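Local coordinates for uncharacterized protein (Acinetobacter baumannii, PDB 5D66) that is of unknown function but folds as an ankyrin repeat domain, a scaffold that in relatives commonly mediates protein-protein recognition, at residues H8-N13 and Q17-I22. Residues are numbered along the deposited sequence; the frame is centred on the assembly and turned at random.
Sequences HMAAAN and QLIKHI
The antiparallel helix pair at the N-terminal end of the ankyrin stack closes where Ala10 meets Leu18, Ile19 and Ile22. The axes of the short helical segments 8-12 and 17-22 run at 153° to each other and come within 9.0 Å. The small Ala10 sits where the backbones draw nearest, its CA 5.9 Å from Ile19 CA. Its methyl points toward helix 17-22 and settles among three branched side chains. Ile19 CG1 touches Ala10 CB at 3.7 Å, Leu18 CD2 reaches the same methyl at 3.8 Å, and Ile22 CD1 approaches it more loosely at 4.4 Å. In Ile19, CG1 stands anti to the carbonyl carbon (chi1 -66°) and the chain then runs on extended, which brings CD1 against the backbone of helix 8-12, 4.0 Å from Ala11 CA. Beyond this pair, Ile19 also packs on Ala51, Met54 and Leu55 of helix 49-57, while Ala11 touches Ala39 of helix 39-45, tying the unit to the next pair of helices. Asn48 ND2 donates a hydrogen bond to Ala11 O. The side-chain contacts are aliphatic and no polar pair links the two segments, so what holds them together here is the close fit of a small methyl against larger aliphatic branches, largely shielded from solvent.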
loop_
_atom_site.group_PDB
_atom_site.type_symbol
_atom_site.label_atom_id
_atom_site.label_comp_id
_atom_site.label_asym_id
_atom_site.label_seq_id
_atom_site.Cartn_x
_atom_site.Cartn_y
_atom_site.Cartn_z
ATOM N N HIS A 8 -3.713 12.153 19.532
ATOM C CA HIS A 8 -3.986 10.814 19.040
ATOM C C HIS A 8 -5.478 10.505 19.187
ATOM O O HIS A 8 -6.093 9.932 18.282
ATOM C CB HIS A 8 -3.151 9.804 19.768
ATOM C CG HIS A 8 -1.673 9.982 19.545
ATOM N ND1 HIS A 8 -0.971 11.031 20.102
ATOM C CD2 HIS A 8 -0.771 9.236 18.841
ATOM C CE1 HIS A 8 0.280 10.929 19.730
ATOM N NE2 HIS A 8 0.420 9.873 18.945
HETATM N N MSE A 9 -6.055 10.859 20.328
HETATM C CA MSE A 9 -7.489 10.610 20.532
HETATM C C MSE A 9 -8.314 11.440 19.549
HETATM O O MSE A 9 -9.297 10.971 18.949
HETATM C CB MSE A 9 -7.913 10.952 21.967
HETATM C CG MSE A 9 -9.433 10.633 22.214
HETATM SE SE MSE A 9 -9.761 8.665 22.310
HETATM C CE MSE A 9 -10.733 8.152 20.804
ATOM N N ALA A 10 -7.922 12.687 19.356
ATOM C CA ALA A 10 -8.632 13.560 18.411
ATOM C C ALA A 10 -8.560 12.978 16.987
ATOM O O ALA A 10 -9.546 12.945 16.260
ATOM C CB ALA A 10 -8.099 14.960 18.459
ATOM N N ALA A 11 -7.395 12.473 16.634
ATOM C CA ALA A 11 -7.177 11.821 15.340
ATOM C C ALA A 11 -8.025 10.562 15.177
ATOM O O ALA A 11 -8.630 10.352 14.132
ATOM C CB ALA A 11 -5.697 11.518 15.150
ATOM N N ALA A 12 -8.107 9.761 16.226
ATOM C CA ALA A 12 -8.947 8.577 16.198
ATOM C C ALA A 12 -10.427 8.920 16.005
ATOM O O ALA A 12 -11.178 8.163 15.393
ATOM C CB ALA A 12 -8.799 7.798 17.482
ATOM N N ASN A 13 -10.839 10.060 16.528
ATOM C CA ASN A 13 -12.219 10.510 16.471
ATOM C C ASN A 13 -12.551 11.343 15.249
ATOM O O ASN A 13 -13.699 11.760 15.096
ATOM C CB ASN A 13 -12.545 11.292 17.737
ATOM C CG ASN A 13 -12.748 10.426 18.932
ATOM O OD1 ASN A 13 -12.994 9.212 18.818
ATOM N ND2 ASN A 13 -12.750 11.061 20.093
ATOM N N GLN A 17 -11.865 19.976 14.660
ATOM C CA GLN A 17 -11.748 21.219 15.420
ATOM C C GLN A 17 -10.791 21.063 16.592
ATOM O O GLN A 17 -10.067 21.990 16.926
ATOM C CB GLN A 17 -13.111 21.732 15.897
ATOM C CG GLN A 17 -14.038 22.190 14.762
ATOM C CD GLN A 17 -13.440 23.302 13.872
ATOM O OE1 GLN A 17 -12.895 24.282 14.372
ATOM N NE2 GLN A 17 -13.538 23.137 12.550
ATOM N N LEU A 18 -10.846 19.916 17.258
ATOM C CA LEU A 18 -9.910 19.644 18.336
ATOM C C LEU A 18 -8.506 19.528 17.794
ATOM O O LEU A 18 -7.548 20.068 18.383
ATOM C CB LEU A 18 -10.335 18.427 19.139
ATOM C CG LEU A 18 -9.455 18.096 20.336
ATOM C CD1 LEU A 18 -9.222 19.305 21.253
ATOM C CD2 LEU A 18 -10.023 16.924 21.099
ATOM N N ILE A 19 -8.309 18.790 16.690
ATOM C CA ILE A 19 -6.979 18.717 16.082
ATOM C C ILE A 19 -6.433 20.128 15.798
ATOM O O ILE A 19 -5.296 20.434 16.143
ATOM C CB ILE A 19 -7.007 17.873 14.800
ATOM C CG1 ILE A 19 -7.318 16.423 15.110
ATOM C CG2 ILE A 19 -5.623 17.950 14.065
ATOM C CD1 ILE A 19 -7.496 15.566 13.893
ATOM N N LYS A 20 -7.251 21.001 15.210
ATOM C CA LYS A 20 -6.813 22.343 14.880
ATOM C C LYS A 20 -6.318 23.064 16.135
ATOM O O LYS A 20 -5.252 23.692 16.130
ATOM C CB LYS A 20 -7.945 23.096 14.211
ATOM C CG LYS A 20 -7.601 24.508 13.731
ATOM C CD LYS A 20 -8.840 25.412 13.498
ATOM C CE LYS A 20 -9.863 24.766 12.586
ATOM N NZ LYS A 20 -10.952 25.714 12.192
ATOM N N HIS A 21 -7.075 22.933 17.217
ATOM C CA HIS A 21 -6.690 23.571 18.451
ATOM C C HIS A 21 -5.359 22.987 18.996
ATOM O O HIS A 21 -4.471 23.734 19.404
ATOM C CB HIS A 21 -7.783 23.390 19.471
ATOM C CG HIS A 21 -7.424 23.925 20.813
ATOM N ND1 HIS A 21 -7.248 25.271 21.056
ATOM C CD2 HIS A 21 -7.204 23.295 21.991
ATOM C CE1 HIS A 21 -6.928 25.449 22.325
ATOM N NE2 HIS A 21 -6.889 24.266 22.913
ATOM N N ILE A 22 -5.231 21.682 19.034
ATOM C CA ILE A 22 -3.984 21.081 19.535
ATOM C C ILE A 22 -2.799 21.500 18.684
ATOM O O ILE A 22 -1.728 21.848 19.241
ATOM C CB ILE A 22 -4.108 19.582 19.653
ATOM C CG1 ILE A 22 -5.157 19.239 20.705
ATOM C CG2 ILE A 22 -2.750 18.965 20.021
ATOM C CD1 ILE A 22 -5.591 17.791 20.721
#